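PDB 1MZB: ferric uptake regulation protein from Pseudomonas aeruginosa, which probably acts as a metal-dependent, DNA-binding regulator that controls genes of iron uptake and homeostasis. Local coordinates for residues T55-L60 with V69-F74; V80-D85 with H89-C94. All coordinates share one frame; numbering follows the deposited sequence.

Following three earlier helices from the N terminus, helix 53-66 leads almost at once into strand 69-72; contact 1 closes this short loop by bringing 55-60 against 69-74. A hairpin follows, in which strand 80-83 lies antiparallel to 69-72, and a short loop leads on to strand 90-94, where contact 2 joins 80-85 to 89-94 through a zinc ion. The two contacts run in series, contact 1 closing before contact 2 opens. The hairpin links them: His-72 and Val-80, like Val-70 and Glu-82, are paired through their backbones. Contact 1 thus holds helix to hairpin, and contact 2 ties that hairpin to the mixed beta-sheet containing strand 90-94.

Contact 1: residues T55-L60 with V69-F74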
loop_
_atom_site.group_PDB
_atom_site.type_symbol
_atom_site.label_atom_id
_atom_site.label_comp_id
_atom_site.label_asym_id
_atom_site.label_seq_id
_atom_site.Cartn_x
_atom_site.Cartn_y
_atom_site.Cartn_z
ATOM N N THR A 55 14.804 -22.218 13.697
ATOM C CA THR A 55 15.240 -20.856 13.975
ATOM C C THR A 55 14.439 -19.868 13.097
ATOM O O THR A 55 14.070 -18.797 13.547
ATOM C CB THR A 55 16.738 -20.704 13.677
ATOM O OG1 THR A 55 17.460 -21.521 14.608
ATOM C CG2 THR A 55 17.186 -19.212 13.802
ATOM N N VAL A 56 14.171 -20.241 11.855
ATOM C CA VAL A 56 13.416 -19.364 10.961
ATOM C C VAL A 56 12.042 -19.138 11.563
ATOM O O VAL A 56 11.567 -18.009 11.650
ATOM C CB VAL A 56 13.253 -19.975 9.525
ATOM C CG1 VAL A 56 12.203 -19.155 8.741
ATOM C CG2 VAL A 56 14.651 -19.969 8.753
ATOM N N TYR A 57 11.396 -20.207 12.005
ATOM C CA TYR A 57 10.059 -20.051 12.584
ATOM C C TYR A 57 10.098 -19.173 13.844
ATOM O O TYR A 57 9.257 -18.310 14.051
ATOM C CB TYR A 57 9.465 -21.400 12.951
ATOM C CG TYR A 57 8.052 -21.260 13.503
ATOM C CD1 TYR A 57 6.981 -20.967 12.664
ATOM C CD2 TYR A 57 7.806 -21.349 14.875
ATOM C CE1 TYR A 57 5.678 -20.764 13.186
ATOM C CE2 TYR A 57 6.525 -21.144 15.403
ATOM C CZ TYR A 57 5.482 -20.855 14.565
ATOM O OH TYR A 57 4.228 -20.637 15.078
ATOM N N ARG A 58 11.083 -19.422 14.689
ATOM C CA ARG A 58 11.218 -18.651 15.914
ATOM C C ARG A 58 11.383 -17.171 15.626
ATOM O O ARG A 58 10.712 -16.341 16.230
ATOM C CB ARG A 58 12.419 -19.170 16.713
ATOM C CG ARG A 58 12.192 -20.567 17.198
ATOM C CD ARG A 58 11.545 -20.561 18.542
ATOM N NE ARG A 58 12.544 -20.361 19.597
ATOM C CZ ARG A 58 13.299 -21.331 20.109
ATOM N NH1 ARG A 58 13.169 -22.573 19.658
ATOM N NH2 ARG A 58 14.169 -21.065 21.086
ATOM N N VAL A 59 12.301 -16.841 14.723
ATOM C CA VAL A 59 12.528 -15.445 14.382
ATOM C C VAL A 59 11.290 -14.793 13.768
ATOM O O VAL A 59 10.948 -13.673 14.103
ATOM C CB VAL A 59 13.690 -15.276 13.404
ATOM C CG1 VAL A 59 13.776 -13.798 12.951
ATOM C CG2 VAL A 59 15.001 -15.709 14.040
ATOM N N LEU A 60 10.610 -15.485 12.848
ATOM C CA LEU A 60 9.426 -14.900 12.272
ATOM C C LEU A 60 8.379 -14.667 13.378
ATOM O O LEU A 60 7.645 -13.690 13.326
ATOM C CB LEU A 60 8.854 -15.833 11.169
ATOM C CG LEU A 60 9.728 -15.981 9.912
ATOM C CD1 LEU A 60 9.196 -17.149 8.959
ATOM C CD2 LEU A 60 9.631 -14.632 9.153
ATOM N N VAL A 69 6.204 -7.994 11.462
ATOM C CA VAL A 69 5.476 -8.778 10.438
ATOM C C VAL A 69 4.093 -9.105 10.966
ATOM O O VAL A 69 3.848 -8.992 12.168
ATOM C CB VAL A 69 6.179 -10.120 10.030
ATOM C CG1 VAL A 69 7.627 -9.873 9.636
ATOM C CG2 VAL A 69 6.049 -11.163 11.094
ATOM N N VAL A 70 3.190 -9.464 10.056
ATOM C CA VAL A 70 1.838 -9.841 10.422
ATOM C C VAL A 70 1.747 -11.296 9.972
ATOM O O VAL A 70 2.298 -11.643 8.933
ATOM C CB VAL A 70 0.794 -9.033 9.632
ATOM C CG1 VAL A 70 -0.598 -9.537 9.965
ATOM C CG2 VAL A 70 0.899 -7.521 9.992
ATOM N N ARG A 71 1.070 -12.124 10.748
ATOM C CA ARG A 71 0.892 -13.525 10.400
ATOM C C ARG A 71 -0.570 -13.674 9.989
ATOM O O ARG A 71 -1.489 -13.171 10.653
ATOM C CB ARG A 71 1.229 -14.395 11.616
ATOM C CG ARG A 71 0.863 -15.867 11.507
ATOM C CD ARG A 71 0.948 -16.517 12.890
ATOM N NE ARG A 71 0.962 -17.970 12.856
ATOM C CZ ARG A 71 1.935 -18.711 13.377
ATOM N NH1 ARG A 71 2.981 -18.129 13.975
ATOM N NH2 ARG A 71 1.860 -20.030 13.307
ATOM N N HIS A 72 -0.783 -14.380 8.888
ATOM C CA HIS A 72 -2.102 -14.620 8.342
ATOM C C HIS A 72 -2.216 -16.127 8.055
ATOM O O HIS A 72 -1.216 -16.792 7.888
ATOM C CB HIS A 72 -2.251 -13.924 6.981
ATOM C CG HIS A 72 -2.450 -12.438 7.052
ATOM N ND1 HIS A 72 -1.523 -11.548 6.551
ATOM C CD2 HIS A 72 -3.517 -11.699 7.427
ATOM C CE1 HIS A 72 -2.014 -10.324 6.608
ATOM N NE2 HIS A 72 -3.225 -10.385 7.131
ATOM N N ASN A 73 -3.439 -16.652 8.043
ATOM C CA ASN A 73 -3.618 -18.065 7.691
ATOM C C ASN A 73 -4.765 -17.979 6.692
ATOM O O ASN A 73 -5.949 -17.872 7.066
ATOM C CB ASN A 73 -4.023 -18.908 8.886
ATOM C CG ASN A 73 -4.069 -20.369 8.544
ATOM O OD1 ASN A 73 -4.426 -20.723 7.419
ATOM N ND2 ASN A 73 -3.687 -21.232 9.495
ATOM N N PHE A 74 -4.423 -17.995 5.416
ATOM C CA PHE A 74 -5.449 -17.862 4.380
ATOM C C PHE A 74 -6.109 -19.142 3.894
ATOM O O PHE A 74 -7.289 -19.114 3.506
ATOM C CB PHE A 74 -4.865 -17.155 3.150
ATOM C CG PHE A 74 -4.342 -15.760 3.431
ATOM C CD1 PHE A 74 -5.187 -14.770 3.932
ATOM C CD2 PHE A 74 -3.026 -15.423 3.098
ATOM C CE1 PHE A 74 -4.718 -13.430 4.092
ATOM C CE2 PHE A 74 -2.557 -14.109 3.260
ATOM C CZ PHE A 74 -3.397 -13.119 3.749
#
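With CG anti to the backbone N in both Tyr-57 (chi1 -178°) and Arg-71 (chi1 170°), phenol and guanidinium are brought together between helix 53-66 and strand 69-72. The arginine chain is extended from CG to NE and meets the tyrosine end-on: Arg-71 NH1 and NH2 each donate a hydrogen bond to Tyr-57 OH, both 3.0 Å long and both noticeably bent at the hydrogen. The hydroxyl oxygen lies close to the guanidinium plane, while the ring stands almost perpendicular to it, the planes 88° apart. A forked grip of this kind should limit rotation of the guanidinium group, and it leaves the phenol oxygen accepting two bonds at once. Glu-64 of the same helix adds a long, weak ion pair to Arg-71 NH1.

Deeper in, the strand touches the helix backbone: Val-69 CG2 lies 3.7 Å from Leu-60 O, a van der Waals contact. Phe-81 of strand 80-83 packs against all four residues, Tyr-57, Leu-60, Val-69 and Arg-71, and Leu-27 of helix 18-28 covers Leu-60 and Val-69. The polar pair therefore sits at the margin of a greasy interior. This is the join between a helix and the beta hairpin that follows it, consistent with the winged helix-turn-helix DNA-binding domain of the Fur family, in which 69-72 and 80-83 form the wing.

Contact 2: residues V80-D85 with H89-C94; sequences VFELAD and HDHMVC. With ZN (zinc ion), chain C; ZN (zinc ion), chain B.
A zinc site joins strand 80-83 of the hairpin to strand 90-94 of the mixed beta-sheet, and Glu-82 and His-91 supply one ligand each. Glu-82 OE1 and His-91 NE2 both bind the metal at 2.0 Å, the two side chains reaching it from opposite directions. Glu-82 starts with CG between its backbone N and carbonyl carbon (chi1 55°), then runs extended, which carries the carboxylate out to the zinc. Glu-82 OE2 stays 2.8 Å from the zinc ion, so the carboxylate binds essentially through one oxygen; OE2 also takes a weak hydrogen bond from His-72 ND1. The carboxylate and imidazole planes are turned 73° apart.

His-34 and Glu-102 complete the four protein ligands, and the His-91 ring is further flanked by the rings of Phe-74, His-72 and His-34. One residue earlier, Asp-90 serves a second zinc ion: Asp-90 OD1 at 2.4 Å and OD2 at 2.2 Å chelate it, beside a water and His-88, Glu-109 and His-126.

Although Glu-82 OE2 comes within 3.3 Å of His-91 NE2, there is no hydrogen bond, because NE2, with its lone pair on the zinc ion, carries no hydrogen to offer the carboxylate. The metal is thus the bridge between these two buried side chains. The two glutamate ligands would probably offset much of its positive charge, and how strands 80-83 and 90-94 are placed relative to each other probably depends in part on the site being occupied.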
loop_
_atom_site.group_PDB
_atom_site.type_symbol
_atom_site.label_atom_id
_atom_site.label_comp_id
_atom_site.label_asym_id
_atom_site.label_seq_id
_atom_site.Cartn_x
_atom_site.Cartn_y
_atom_site.Cartn_z
ATOM N N VAL A 80 1.219 -17.584 6.895
ATOM C CA VAL A 80 1.948 -16.763 5.954
ATOM C C VAL A 80 2.488 -15.597 6.767
ATOM O O VAL A 80 1.772 -15.099 7.614
ATOM C CB VAL A 80 0.989 -16.213 4.892
ATOM C CG1 VAL A 80 1.510 -14.925 4.294
ATOM C CG2 VAL A 80 0.800 -17.284 3.822
ATOM N N PHE A 81 3.724 -15.150 6.498
ATOM C CA PHE A 81 4.268 -14.023 7.253
ATOM C C PHE A 81 4.616 -12.954 6.233
ATOM O O PHE A 81 5.233 -13.268 5.226
ATOM C CB PHE A 81 5.537 -14.437 7.994
ATOM C CG PHE A 81 5.304 -15.444 9.087
ATOM C CD1 PHE A 81 5.292 -16.812 8.815
ATOM C CD2 PHE A 81 5.115 -15.027 10.409
ATOM C CE1 PHE A 81 5.103 -17.767 9.870
ATOM C CE2 PHE A 81 4.927 -15.957 11.453
ATOM C CZ PHE A 81 4.924 -17.329 11.185
ATOM N N GLU A 82 4.203 -11.721 6.461
ATOM C CA GLU A 82 4.537 -10.665 5.501
ATOM C C GLU A 82 4.877 -9.419 6.283
ATOM O O GLU A 82 4.462 -9.270 7.410
ATOM C CB GLU A 82 3.378 -10.396 4.534
ATOM C CG GLU A 82 2.035 -10.049 5.204
ATOM C CD GLU A 82 0.863 -10.013 4.202
ATOM O OE1 GLU A 82 0.822 -9.117 3.341
ATOM O OE2 GLU A 82 -0.017 -10.890 4.287
ATOM N N LEU A 83 5.688 -8.556 5.705
ATOM C CA LEU A 83 6.041 -7.342 6.400
ATOM C C LEU A 83 4.803 -6.511 6.722
ATOM O O LEU A 83 3.766 -6.574 6.031
ATOM C CB LEU A 83 7.001 -6.531 5.541
ATOM C CG LEU A 83 8.328 -7.233 5.309
ATOM C CD1 LEU A 83 9.119 -6.427 4.273
ATOM C CD2 LEU A 83 9.115 -7.355 6.651
ATOM N N ALA A 84 4.921 -5.740 7.796
ATOM C CA ALA A 84 3.858 -4.864 8.245
ATOM C C ALA A 84 4.149 -3.484 7.641
ATOM O O ALA A 84 3.240 -2.816 7.155
ATOM C CB ALA A 84 3.847 -4.792 9.788
ATOM N N ASP A 85 5.434 -3.102 7.637
ATOM C CA ASP A 85 5.896 -1.801 7.120
ATOM C C ASP A 85 5.387 -1.409 5.728
ATOM O O ASP A 85 5.165 -0.221 5.457
ATOM C CB ASP A 85 7.445 -1.714 7.146
ATOM C CG ASP A 85 8.126 -2.859 6.391
ATOM O OD1 ASP A 85 7.851 -4.036 6.713
ATOM O OD2 ASP A 85 8.945 -2.594 5.483
ATOM N N HIS A 89 -2.613 -3.384 2.974
ATOM C CA HIS A 89 -3.292 -4.227 2.009
ATOM C C HIS A 89 -4.175 -5.234 2.738
ATOM O O HIS A 89 -3.809 -5.778 3.777
ATOM C CB HIS A 89 -2.263 -4.958 1.132
ATOM N N ASP A 90 -5.372 -5.436 2.215
ATOM C CA ASP A 90 -6.273 -6.428 2.782
ATOM C C ASP A 90 -6.168 -7.520 1.732
ATOM O O ASP A 90 -5.383 -7.377 0.816
ATOM C CB ASP A 90 -7.645 -5.854 2.879
ATOM C CG ASP A 90 -7.670 -4.636 3.809
ATOM O OD1 ASP A 90 -7.173 -4.737 4.936
ATOM O OD2 ASP A 90 -8.172 -3.640 3.398
ATOM N N HIS A 91 -6.942 -8.581 1.828
ATOM C CA HIS A 91 -6.725 -9.669 0.868
ATOM C C HIS A 91 -7.960 -10.348 0.353
ATOM O O HIS A 91 -8.932 -10.509 1.087
ATOM C CB HIS A 91 -5.864 -10.788 1.536
ATOM C CG HIS A 91 -4.535 -10.342 2.061
ATOM N ND1 HIS A 91 -4.403 -9.679 3.259
ATOM C CD2 HIS A 91 -3.317 -10.451 1.484
ATOM C CE1 HIS A 91 -3.124 -9.401 3.372
ATOM N NE2 HIS A 91 -2.438 -9.842 2.339
ATOM N N MET A 92 -7.911 -10.750 -0.918
ATOM C CA MET A 92 -8.948 -11.585 -1.493
ATOM C C MET A 92 -8.246 -12.968 -1.587
ATOM O O MET A 92 -7.051 -13.056 -1.924
ATOM C CB MET A 92 -9.321 -11.126 -2.904
ATOM C CG MET A 92 -10.327 -10.014 -2.869
ATOM S SD MET A 92 -10.601 -9.382 -4.490
ATOM C CE MET A 92 -11.021 -10.775 -5.310
ATOM N N VAL A 93 -8.959 -14.027 -1.223
ATOM C CA VAL A 93 -8.373 -15.373 -1.297
ATOM C C VAL A 93 -9.298 -16.247 -2.149
ATOM O O VAL A 93 -10.501 -16.338 -1.873
ATOM C CB VAL A 93 -8.254 -15.985 0.108
ATOM C CG1 VAL A 93 -7.599 -17.361 0.028
ATOM C CG2 VAL A 93 -7.410 -15.090 0.989
ATOM N N CYS A 94 -8.736 -16.874 -3.179
ATOM C CA CYS A 94 -9.486 -17.761 -4.075
ATOM C C CYS A 94 -9.624 -19.062 -3.311
ATOM O O CYS A 94 -8.646 -19.771 -3.099
ATOM C CB CYS A 94 -8.705 -17.980 -5.364
ATOM S SG CYS A 94 -8.647 -16.488 -6.334
HETATM ZN ZN ZN C . -0.484 -9.543 1.832
HETATM ZN ZN ZN B . -7.835 -2.421 5.160
HETATM O O HOH W 1 -10.051 -2.974 5.391
#